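Local coordinates for glycosyl transferase (Staphylococcus aureus, PDB 5TZJ), which is a family 2 glycosyl transferase whose GT-A-type domain holds uridine-diphosphate-N-acetylglucosamine in a pocket, at residues N21-Q26 with D94-E99; L88-D93 with A199-T204; L117-G122 with V194-A199. All blocks are in the same frame, centred on the assembly; numbering follows the deposited sequence.

Interaction 1: residues N21-Q26 with D94-E99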
loop_
_atom_site.group_PDB
_atom_site.type_symbol
_atom_site.label_atom_id
_atom_site.label_comp_id
_atom_site.label_asym_id
_atom_site.label_seq_id
_atom_site.Cartn_x
_atom_site.Cartn_y
_atom_site.Cartn_z
ATOM N N ASN A 21 10.436 -9.548 -20.887
ATOM C CA ASN A 21 10.771 -8.822 -22.117
ATOM C C ASN A 21 11.003 -7.346 -21.819
ATOM O O ASN A 21 11.908 -6.724 -22.393
ATOM C CB ASN A 21 9.665 -8.952 -23.170
ATOM C CG ASN A 21 9.604 -10.316 -23.814
ATOM O OD1 ASN A 21 10.558 -11.101 -23.757
ATOM N ND2 ASN A 21 8.470 -10.605 -24.452
ATOM N N SER A 22 10.200 -6.775 -20.907
ATOM C CA SER A 22 10.344 -5.352 -20.603
ATOM C C SER A 22 11.639 -5.090 -19.844
ATOM O O SER A 22 12.259 -4.032 -20.021
ATOM C CB SER A 22 9.134 -4.847 -19.809
ATOM O OG SER A 22 9.309 -5.062 -18.416
ATOM N N LEU A 23 12.070 -6.055 -19.012
ATOM C CA LEU A 23 13.386 -5.985 -18.374
ATOM C C LEU A 23 14.523 -6.150 -19.393
ATOM O O LEU A 23 15.538 -5.438 -19.328
ATOM C CB LEU A 23 13.463 -7.039 -17.264
ATOM C CG LEU A 23 12.381 -6.829 -16.173
ATOM C CD1 LEU A 23 12.554 -7.741 -14.959
ATOM C CD2 LEU A 23 12.429 -5.401 -15.714
ATOM N N ALA A 24 14.378 -7.070 -20.350
ATOM C CA ALA A 24 15.454 -7.239 -21.327
ATOM C C ALA A 24 15.513 -6.089 -22.334
ATOM O O ALA A 24 16.576 -5.852 -22.922
ATOM C CB ALA A 24 15.307 -8.586 -22.047
ATOM N N LYS A 25 14.404 -5.379 -22.554
ATOM C CA LYS A 25 14.365 -4.210 -23.430
ATOM C C LYS A 25 14.741 -2.904 -22.729
ATOM O O LYS A 25 14.647 -1.848 -23.358
ATOM C CB LYS A 25 12.967 -4.042 -24.051
ATOM C CG LYS A 25 12.480 -5.188 -24.930
ATOM C CD LYS A 25 12.655 -4.917 -26.408
ATOM C CE LYS A 25 12.488 -6.203 -27.237
ATOM N NZ LYS A 25 11.333 -7.006 -26.726
ATOM N N GLN A 26 15.131 -2.932 -21.446
ATOM C CA GLN A 26 15.611 -1.715 -20.796
ATOM C C GLN A 26 16.759 -1.107 -21.594
ATOM O O GLN A 26 17.731 -1.799 -21.946
ATOM C CB GLN A 26 16.067 -1.992 -19.366
ATOM C CG GLN A 26 14.915 -2.299 -18.384
ATOM C CD GLN A 26 13.915 -1.153 -18.291
ATOM O OE1 GLN A 26 14.233 -0.082 -17.779
ATOM N NE2 GLN A 26 12.700 -1.383 -18.777
ATOM N N ASP A 94 2.836 -7.582 -14.296
ATOM C CA ASP A 94 3.008 -6.189 -14.734
ATOM C C ASP A 94 4.243 -6.078 -15.635
ATOM O O ASP A 94 4.937 -7.059 -15.895
ATOM C CB ASP A 94 3.098 -5.248 -13.526
ATOM C CG ASP A 94 1.852 -5.314 -12.637
ATOM O OD1 ASP A 94 0.767 -5.654 -13.167
ATOM O OD2 ASP A 94 1.967 -5.052 -11.412
ATOM N N TYR A 95 4.508 -4.875 -16.137
ATOM C CA TYR A 95 5.749 -4.615 -16.855
ATOM C C TYR A 95 6.080 -3.139 -16.701
ATOM O O TYR A 95 5.316 -2.375 -16.106
ATOM C CB TYR A 95 5.663 -5.041 -18.340
ATOM C CG TYR A 95 4.414 -4.563 -19.047
ATOM C CD1 TYR A 95 3.230 -5.279 -18.949
ATOM C CD2 TYR A 95 4.420 -3.399 -19.814
ATOM C CE1 TYR A 95 2.086 -4.843 -19.578
ATOM C CE2 TYR A 95 3.281 -2.969 -20.457
ATOM C CZ TYR A 95 2.115 -3.697 -20.315
ATOM O OH TYR A 95 0.962 -3.290 -20.950
ATOM N N ILE A 96 7.246 -2.739 -17.225
ATOM C CA ILE A 96 7.759 -1.394 -16.990
ATOM C C ILE A 96 8.251 -0.785 -18.307
ATOM O O ILE A 96 8.597 -1.491 -19.262
ATOM C CB ILE A 96 8.879 -1.379 -15.910
ATOM C CG1 ILE A 96 10.102 -2.175 -16.360
ATOM C CG2 ILE A 96 8.373 -1.991 -14.565
ATOM C CD1 ILE A 96 11.334 -1.944 -15.504
ATOM N N ASN A 97 8.252 0.549 -18.348
ATOM C CA ASN A 97 8.708 1.288 -19.523
ATOM C C ASN A 97 10.183 1.015 -19.794
ATOM O O ASN A 97 10.972 0.796 -18.875
ATOM C CB ASN A 97 8.487 2.793 -19.295
ATOM C CG ASN A 97 8.794 3.632 -20.520
ATOM O OD1 ASN A 97 9.909 3.617 -21.061
ATOM N ND2 ASN A 97 7.792 4.378 -20.968
ATOM N N LYS A 98 10.576 1.070 -21.074
ATOM C CA LYS A 98 11.948 0.699 -21.407
ATOM C C LYS A 98 12.967 1.714 -20.890
ATOM O O LYS A 98 14.129 1.353 -20.675
ATOM C CB LYS A 98 12.089 0.510 -22.921
ATOM C CG LYS A 98 12.206 1.809 -23.666
ATOM C CD LYS A 98 12.409 1.594 -25.159
ATOM C CE LYS A 98 11.101 1.780 -25.911
ATOM N NZ LYS A 98 10.564 3.168 -25.730
ATOM N N GLU A 99 12.558 2.957 -20.645
ATOM C CA GLU A 99 13.444 3.970 -20.093
ATOM C C GLU A 99 13.355 4.081 -18.571
ATOM O O GLU A 99 13.982 4.974 -17.986
ATOM C CB GLU A 99 13.140 5.314 -20.754
ATOM C CG GLU A 99 13.218 5.204 -22.268
ATOM C CD GLU A 99 13.011 6.520 -22.978
ATOM O OE1 GLU A 99 13.909 7.401 -22.937
ATOM O OE2 GLU A 99 11.930 6.667 -23.579
HETATM O O HOH W 1 10.390 -2.211 -21.722
#
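The C-terminal end of helix 16-24 and the turn after it meet strand 95-96 and the loop that follows, close to where an Asx turn leads the chain into helix 100-111. Gln26 makes the stronger of the two hydrogen bonds that cross the contact. Its CG lies beside the backbone N and the chain bends at chi2 (-59°), which folds the terminal amide back over the last turn of the helix. From there NE2 donates to Asn97 O at 2.8 Å and also to Ser22 O at 3.0 Å. Both acceptors lie within a few degrees of the amide plane of Gln26, although NE2 stands above the plane of each carbonyl. The other end of the amide, OE1, accepts from Leu101 N in helix 100-111, so the amide is held from both ends and its flip is fixed. Nearer the strand, Ser22 OG takes a weak bond from Ile96 N at 3.3 Å, while its stronger partner is Leu19 O. A water links the two backbones, donating to Ser22 O and to Ile96 O. The apolar part is small: Leu23 CD2 touches Ile96 CD1 at 3.6 Å, with the two side chains at about a right angle. Within 94-99, Asn97 OD1 accepts from Glu99 N at 2.8 Å, on a lone pair in the carbonyl plane. That bond makes an Asx turn, and Glu99, which closes it, stands at the N-cap position of helix 100-111.

Interaction 2: residues L88-D93 with A199-T204. With UD1 (uridine-diphosphate-N-acetylglucosamine), chain C.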
loop_
_atom_site.group_PDB
_atom_site.type_symbol
_atom_site.label_atom_id
_atom_site.label_comp_id
_atom_site.label_asym_id
_atom_site.label_seq_id
_atom_site.Cartn_x
_atom_site.Cartn_y
_atom_site.Cartn_z
ATOM N N LEU A 88 13.643 -2.229 -6.976
ATOM C CA LEU A 88 12.349 -1.979 -7.602
ATOM C C LEU A 88 11.556 -3.269 -7.547
ATOM O O LEU A 88 12.028 -4.299 -8.038
ATOM C CB LEU A 88 12.497 -1.534 -9.052
ATOM C CG LEU A 88 11.214 -1.497 -9.886
ATOM C CD1 LEU A 88 10.180 -0.494 -9.351
ATOM C CD2 LEU A 88 11.610 -1.168 -11.369
ATOM N N PHE A 89 10.368 -3.214 -6.959
ATOM C CA PHE A 89 9.472 -4.360 -6.914
ATOM C C PHE A 89 8.507 -4.309 -8.095
ATOM O O PHE A 89 7.794 -3.322 -8.286
ATOM C CB PHE A 89 8.680 -4.393 -5.600
ATOM C CG PHE A 89 9.537 -4.507 -4.377
ATOM C CD1 PHE A 89 9.977 -5.781 -3.916
ATOM C CD2 PHE A 89 9.970 -3.375 -3.722
ATOM C CE1 PHE A 89 10.781 -5.880 -2.784
ATOM C CE2 PHE A 89 10.768 -3.467 -2.581
ATOM C CZ PHE A 89 11.177 -4.723 -2.114
ATOM N N VAL A 90 8.478 -5.373 -8.884
ATOM C CA VAL A 90 7.522 -5.488 -9.978
ATOM C C VAL A 90 6.802 -6.812 -9.843
ATOM O O VAL A 90 7.450 -7.863 -9.750
ATOM C CB VAL A 90 8.202 -5.429 -11.352
ATOM C CG1 VAL A 90 7.108 -5.377 -12.432
ATOM C CG2 VAL A 90 9.130 -4.259 -11.398
ATOM N N ASP A 91 5.486 -6.769 -9.923
ATOM C CA ASP A 91 4.704 -7.991 -9.854
ATOM C C ASP A 91 4.682 -8.718 -11.186
ATOM O O ASP A 91 4.861 -8.123 -12.263
ATOM C CB ASP A 91 3.293 -7.688 -9.394
ATOM C CG ASP A 91 3.269 -7.267 -7.951
ATOM O OD1 ASP A 91 4.274 -7.567 -7.234
ATOM O OD2 ASP A 91 2.262 -6.668 -7.551
ATOM N N SER A 92 4.499 -10.044 -11.091
ATOM C CA SER A 92 4.778 -10.929 -12.212
ATOM C C SER A 92 3.871 -10.669 -13.411
ATOM O O SER A 92 4.239 -11.014 -14.541
ATOM C CB SER A 92 4.664 -12.384 -11.750
ATOM O OG SER A 92 3.356 -12.673 -11.305
ATOM N N ASP A 93 2.695 -10.085 -13.197
ATOM C CA ASP A 93 1.748 -9.789 -14.261
ATOM C C ASP A 93 1.827 -8.338 -14.729
ATOM O O ASP A 93 0.959 -7.899 -15.495
ATOM C CB ASP A 93 0.332 -10.111 -13.784
ATOM C CG ASP A 93 -0.007 -9.403 -12.467
ATOM O OD1 ASP A 93 0.906 -8.753 -11.889
ATOM O OD2 ASP A 93 -1.162 -9.514 -11.988
ATOM N N ALA A 199 4.677 7.237 -18.376
ATOM C CA ALA A 199 4.118 6.056 -17.730
ATOM C C ALA A 199 5.244 5.048 -17.529
ATOM O O ALA A 199 5.752 4.484 -18.501
ATOM C CB ALA A 199 2.988 5.481 -18.580
ATOM N N TYR A 200 5.667 4.837 -16.283
ATOM C CA TYR A 200 6.762 3.898 -16.007
ATOM C C TYR A 200 6.284 2.512 -15.598
ATOM O O TYR A 200 6.754 1.508 -16.148
ATOM C CB TYR A 200 7.698 4.466 -14.925
ATOM C CG TYR A 200 8.448 5.697 -15.406
ATOM C CD1 TYR A 200 9.547 5.581 -16.262
ATOM C CD2 TYR A 200 8.032 6.969 -15.042
ATOM C CE1 TYR A 200 10.233 6.716 -16.725
ATOM C CE2 TYR A 200 8.689 8.105 -15.513
ATOM C CZ TYR A 200 9.794 7.979 -16.338
ATOM O OH TYR A 200 10.453 9.109 -16.769
ATOM N N TYR A 201 5.369 2.429 -14.637
ATOM C CA TYR A 201 4.910 1.152 -14.114
ATOM C C TYR A 201 3.533 0.832 -14.718
ATOM O O TYR A 201 2.527 1.486 -14.398
ATOM C CB TYR A 201 4.887 1.187 -12.579
ATOM C CG TYR A 201 4.679 -0.192 -11.998
ATOM C CD1 TYR A 201 3.414 -0.748 -11.941
ATOM C CD2 TYR A 201 5.757 -0.964 -11.554
ATOM C CE1 TYR A 201 3.225 -2.036 -11.481
ATOM C CE2 TYR A 201 5.564 -2.231 -11.062
ATOM C CZ TYR A 201 4.297 -2.766 -11.035
ATOM O OH TYR A 201 4.096 -4.048 -10.561
ATOM N N TYR A 202 3.477 -0.195 -15.559
ATOM C CA TYR A 202 2.210 -0.663 -16.119
ATOM C C TYR A 202 1.629 -1.786 -15.267
ATOM O O TYR A 202 2.236 -2.863 -15.122
ATOM C CB TYR A 202 2.393 -1.129 -17.566
ATOM C CG TYR A 202 2.916 -0.046 -18.453
ATOM C CD1 TYR A 202 4.281 0.121 -18.636
ATOM C CD2 TYR A 202 2.057 0.823 -19.092
ATOM C CE1 TYR A 202 4.784 1.117 -19.454
ATOM C CE2 TYR A 202 2.547 1.829 -19.927
ATOM C CZ TYR A 202 3.913 1.972 -20.092
ATOM O OH TYR A 202 4.413 2.956 -20.901
ATOM N N ALA A 203 0.444 -1.550 -14.726
ATOM C CA ALA A 203 -0.248 -2.512 -13.883
ATOM C C ALA A 203 -1.429 -3.075 -14.673
ATOM O O ALA A 203 -2.289 -2.320 -15.145
ATOM C CB ALA A 203 -0.685 -1.854 -12.574
ATOM N N THR A 204 -1.439 -4.393 -14.858
ATOM C CA THR A 204 -2.443 -5.073 -15.655
ATOM C C THR A 204 -3.594 -5.580 -14.786
ATOM O O THR A 204 -3.529 -5.594 -13.556
ATOM C CB THR A 204 -1.815 -6.247 -16.401
ATOM O OG1 THR A 204 -1.109 -7.081 -15.458
ATOM C CG2 THR A 204 -0.858 -5.750 -17.479
HETATM C "C1'" UD1 C . -1.729 -5.711 -5.701
HETATM C "C2'" UD1 C . -0.428 -4.943 -5.503
HETATM C "C3'" UD1 C . 0.611 -5.953 -5.146
HETATM C "C4'" UD1 C . 0.299 -6.404 -3.761
HETATM C "C5'" UD1 C . -0.973 -7.250 -3.828
HETATM C "C6'" UD1 C . -1.374 -7.715 -2.459
HETATM C "C7'" UD1 C . -0.542 -2.830 -6.854
HETATM C "C8'" UD1 C . -1.409 -2.229 -5.762
HETATM N "N2'" UD1 C . -0.069 -4.186 -6.734
HETATM O "O1'" UD1 C . -1.535 -6.524 -6.799
HETATM O "O3'" UD1 C . 1.963 -5.433 -5.290
HETATM O "O4'" UD1 C . 1.385 -7.143 -3.238
HETATM O "O5'" UD1 C . -2.082 -6.462 -4.434
HETATM O "O6'" UD1 C . -1.252 -6.654 -1.544
HETATM O "O7'" UD1 C . -0.262 -2.215 -7.819
HETATM N N1 UD1 C . 2.429 -13.891 -5.468
HETATM C C2 UD1 C . 3.366 -14.758 -4.698
HETATM N N3 UD1 C . 2.843 -15.842 -3.809
HETATM C C4 UD1 C . 1.399 -16.023 -3.700
HETATM C C5 UD1 C . 0.460 -15.131 -4.456
HETATM C C6 UD1 C . 0.992 -14.063 -5.335
HETATM O O2 UD1 C . 4.522 -14.592 -4.801
HETATM O O4 UD1 C . 0.983 -16.884 -2.996
HETATM C C1B UD1 C . 2.975 -12.823 -6.267
HETATM C C2B UD1 C . 2.320 -12.679 -7.748
HETATM O "O2'" UD1 C . 2.969 -13.652 -8.658
HETATM C C3B UD1 C . 2.515 -11.399 -8.066
HETATM C C4B UD1 C . 2.504 -10.625 -6.732
HETATM O O4B UD1 C . 2.700 -11.685 -5.632
HETATM O O3B UD1 C . 3.886 -11.175 -8.649
HETATM C C5B UD1 C . 1.287 -9.939 -6.447
HETATM O O5B UD1 C . 0.225 -10.853 -6.420
HETATM P PA UD1 C . -1.085 -10.480 -7.353
HETATM O O1A UD1 C . -1.998 -11.673 -7.465
HETATM O O2A UD1 C . -0.625 -9.994 -8.716
HETATM O O3A UD1 C . -1.797 -9.218 -6.528
HETATM P PB UD1 C . -2.471 -7.842 -7.149
HETATM O O1B UD1 C . -2.660 -7.874 -8.650
HETATM O O2B UD1 C . -3.830 -7.871 -6.468
#
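Tyr201 reaches from strand 201-203 to the backbone of Val90 and Asp91, a buried contact at the C-terminal end of strand 86-89. Asp91, Ser92 and Asp93 read as the DXD motif expected in a GT-A-type glycosyl transferase, and they line the ligand pocket. Tyr201 swings its ring away from its own N (chi1 -169°) and extends toward this loop, and its hydroxyl receives Asp91 N at 3.1 Å. The N-H points almost straight at the oxygen (172°) and comes in at the ring edge, near the ring plane. The same hydroxyl is hydrogen-bonded to Asp94 OD2, so two residues of the loop grip it and fix the position of the ring. Val90 CG1 approaches the ring obliquely, 3.8 Å from Tyr201 CE2. Beyond this contact the loop turns to uridine-diphosphate-N-acetylglucosamine. Asp91 OD1 forms a salt bridge with Arg75, which leaves OD2 facing the sugar, where it accepts from O3' of the ligand at 2.6 Å. Asp93 OD2 is engaged by Arg206 in another salt bridge, and its closest ligand atom, the phosphate oxygen O2A, is 3.4 Å away. Tyr201 OH thus binds the loop at Asp91 N, while side chains of the same loop reach the ligand. Ser92 holds the ribose through two groups: its N donates to O3B at 2.8 Å, and its OG shares a hydrogen bond with O2' at 2.8 Å.

Interaction 3: residues L117-G122 with V194-A199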
loop_
_atom_site.group_PDB
_atom_site.type_symbol
_atom_site.label_atom_id
_atom_site.label_comp_id
_atom_site.label_asym_id
_atom_site.label_seq_id
_atom_site.Cartn_x
_atom_site.Cartn_y
_atom_site.Cartn_z
ATOM N N LEU A 117 8.934 7.374 -6.134
ATOM C CA LEU A 117 7.670 6.970 -6.726
ATOM C C LEU A 117 7.790 7.145 -8.225
ATOM O O LEU A 117 8.347 8.144 -8.685
ATOM C CB LEU A 117 6.509 7.829 -6.183
ATOM C CG LEU A 117 5.992 7.448 -4.789
ATOM C CD1 LEU A 117 6.914 7.930 -3.683
ATOM C CD2 LEU A 117 4.552 7.915 -4.545
ATOM N N ILE A 118 7.254 6.191 -8.991
ATOM C CA ILE A 118 7.285 6.282 -10.446
ATOM C C ILE A 118 5.869 6.137 -10.979
ATOM O O ILE A 118 5.086 5.319 -10.482
ATOM C CB ILE A 118 8.225 5.240 -11.064
ATOM C CG1 ILE A 118 7.834 3.820 -10.606
ATOM C CG2 ILE A 118 9.680 5.587 -10.747
ATOM C CD1 ILE A 118 8.686 2.749 -11.302
ATOM N N LYS A 119 5.525 6.978 -11.947
ATOM C CA LYS A 119 4.137 7.099 -12.369
ATOM C C LYS A 119 3.635 5.772 -12.924
ATOM O O LYS A 119 4.321 5.108 -13.706
ATOM C CB LYS A 119 3.993 8.210 -13.425
ATOM C CG LYS A 119 2.574 8.330 -13.941
ATOM C CD LYS A 119 2.470 9.259 -15.128
ATOM C CE LYS A 119 2.810 10.665 -14.773
ATOM N NZ LYS A 119 2.777 11.542 -16.005
ATOM N N MET A 120 2.423 5.392 -12.531
ATOM C CA MET A 120 1.852 4.139 -12.993
ATOM C C MET A 120 0.769 4.380 -14.041
ATOM O O MET A 120 0.197 5.468 -14.149
ATOM C CB MET A 120 1.286 3.338 -11.818
ATOM C CG MET A 120 2.120 3.393 -10.545
ATOM S SD MET A 120 1.180 2.757 -9.128
ATOM C CE MET A 120 0.818 1.115 -9.768
ATOM N N LYS A 121 0.513 3.346 -14.842
ATOM C CA LYS A 121 -0.558 3.359 -15.825
ATOM C C LYS A 121 -1.355 2.069 -15.713
ATOM O O LYS A 121 -0.767 0.978 -15.651
ATOM C CB LYS A 121 -0.003 3.513 -17.237
ATOM C CG LYS A 121 -0.999 3.181 -18.340
ATOM C CD LYS A 121 -2.211 4.096 -18.294
ATOM C CE LYS A 121 -3.098 3.868 -19.511
ATOM N NZ LYS A 121 -2.283 3.895 -20.738
ATOM N N GLY A 122 -2.684 2.195 -15.667
ATOM C CA GLY A 122 -3.538 1.018 -15.716
ATOM C C GLY A 122 -3.588 0.430 -17.119
ATOM O O GLY A 122 -3.549 1.146 -18.122
ATOM N N VAL A 194 9.108 11.985 -6.605
ATOM C CA VAL A 194 8.082 11.517 -7.523
ATOM C C VAL A 194 8.570 11.808 -8.923
ATOM O O VAL A 194 8.859 12.973 -9.256
ATOM C CB VAL A 194 6.719 12.185 -7.283
ATOM C CG1 VAL A 194 5.676 11.572 -8.217
ATOM C CG2 VAL A 194 6.285 12.018 -5.817
ATOM N N LEU A 195 8.663 10.767 -9.740
ATOM C CA LEU A 195 9.067 10.910 -11.131
ATOM C C LEU A 195 7.851 10.602 -12.002
ATOM O O LEU A 195 7.339 9.477 -11.985
ATOM C CB LEU A 195 10.262 10.002 -11.429
ATOM C CG LEU A 195 10.900 9.982 -12.805
ATOM C CD1 LEU A 195 12.355 10.321 -12.729
ATOM C CD2 LEU A 195 10.812 8.581 -13.230
ATOM N N SER A 196 7.349 11.624 -12.708
ATOM C CA SER A 196 6.132 11.496 -13.500
ATOM C C SER A 196 6.329 11.809 -14.983
ATOM O O SER A 196 5.353 12.107 -15.673
ATOM C CB SER A 196 5.047 12.403 -12.929
ATOM O OG SER A 196 4.495 11.857 -11.756
ATOM N N ASP A 197 7.558 11.713 -15.504
ATOM C CA ASP A 197 7.813 12.172 -16.870
ATOM C C ASP A 197 7.124 11.308 -17.929
ATOM O O ASP A 197 6.741 11.826 -18.992
ATOM C CB ASP A 197 9.321 12.245 -17.115
ATOM C CG ASP A 197 9.956 13.425 -16.400
ATOM O OD1 ASP A 197 9.213 14.190 -15.753
ATOM O OD2 ASP A 197 11.183 13.608 -16.486
ATOM N N LYS A 198 6.966 10.001 -17.678
ATOM C CA LYS A 198 6.121 9.172 -18.534
ATOM C C LYS A 198 5.446 8.087 -17.697
ATOM O O LYS A 198 5.549 8.060 -16.463
ATOM C CB LYS A 198 6.917 8.592 -19.706
ATOM C CG LYS A 198 8.143 7.831 -19.301
ATOM C CD LYS A 198 9.227 7.886 -20.379
ATOM C CE LYS A 198 9.864 9.254 -20.434
ATOM N NZ LYS A 198 11.126 9.267 -21.214
ATOM N N ALA A 199 4.677 7.237 -18.376
ATOM C CA ALA A 199 4.118 6.056 -17.730
ATOM C C ALA A 199 5.244 5.048 -17.529
ATOM O O ALA A 199 5.752 4.484 -18.501
ATOM C CB ALA A 199 2.988 5.481 -18.580
#
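Val194 lies beside Leu117 as a parallel bridge partner, and their side chains meet on the same sheet face, CB of Leu117 to CG2 of Val194 at 4.2 Å. Leu195 follows in register with Ile118. Its N donates to Leu117 O at 2.8 Å in a nearly straight bond (171°), whereas its O accepts from Lys119 N at 3.1 Å with a more bent N-H (138°). On the other face, Leu195 CD2 rests against Ile118 CG2 at 4.1 Å. At Ser196 the strand pairing gives way to a side-chain bond. The Lys119 chain starts out extended, and a bend at chi3 (-65°) carries NZ to Ser196 O at 2.7 Å. The same bend presses Lys119 CE against Ser196 CB at 3.4 Å, tighter than an ordinary carbon contact. Ser196 OG turns instead to Phe133 O. Farther on, Lys198 contributes its backbone, its O lying 3.4 Å from Lys119 CB, while its NZ keeps long, weak ion pairs with Glu99 and Asp103. Ala199 closes the segment with a methyl contact to CB of Lys121. In the fold, strand 192-195 comes after helix 177-188 and pairs with the first part of strand 115-122. Strand 201-203 then takes over along the later part, also parallel, and strand 156-158 pairs with 115-122 in the antiparallel sense.

How the interactions relate
The three contacts follow one mixed sheet: strand 201-203, part of interaction 2, lies between strands 95-96 and 115-122 of the other two and pairs with both. Centres of interactions 1 and 2 are about 9 Å apart, those of 2 and 3 about 11 Å, and those of 1 and 3 about 14 Å. Residues 199-204 bridge the outer two: Tyr200 O probably accepts from Asn97 N of interaction 1 at 2.8 Å, and Tyr200 N probably donates to Lys119 O of interaction 3 at 2.9 Å. Ala199 belongs to both interactions 2 and 3. Interaction 2 alone places several residues directly on uridine-diphosphate-N-acetylglucosamine. The Ile96 and Ile118 side chains stay about 11 and 10 Å from the ligand, although Met120 of segment 117-122 touches it.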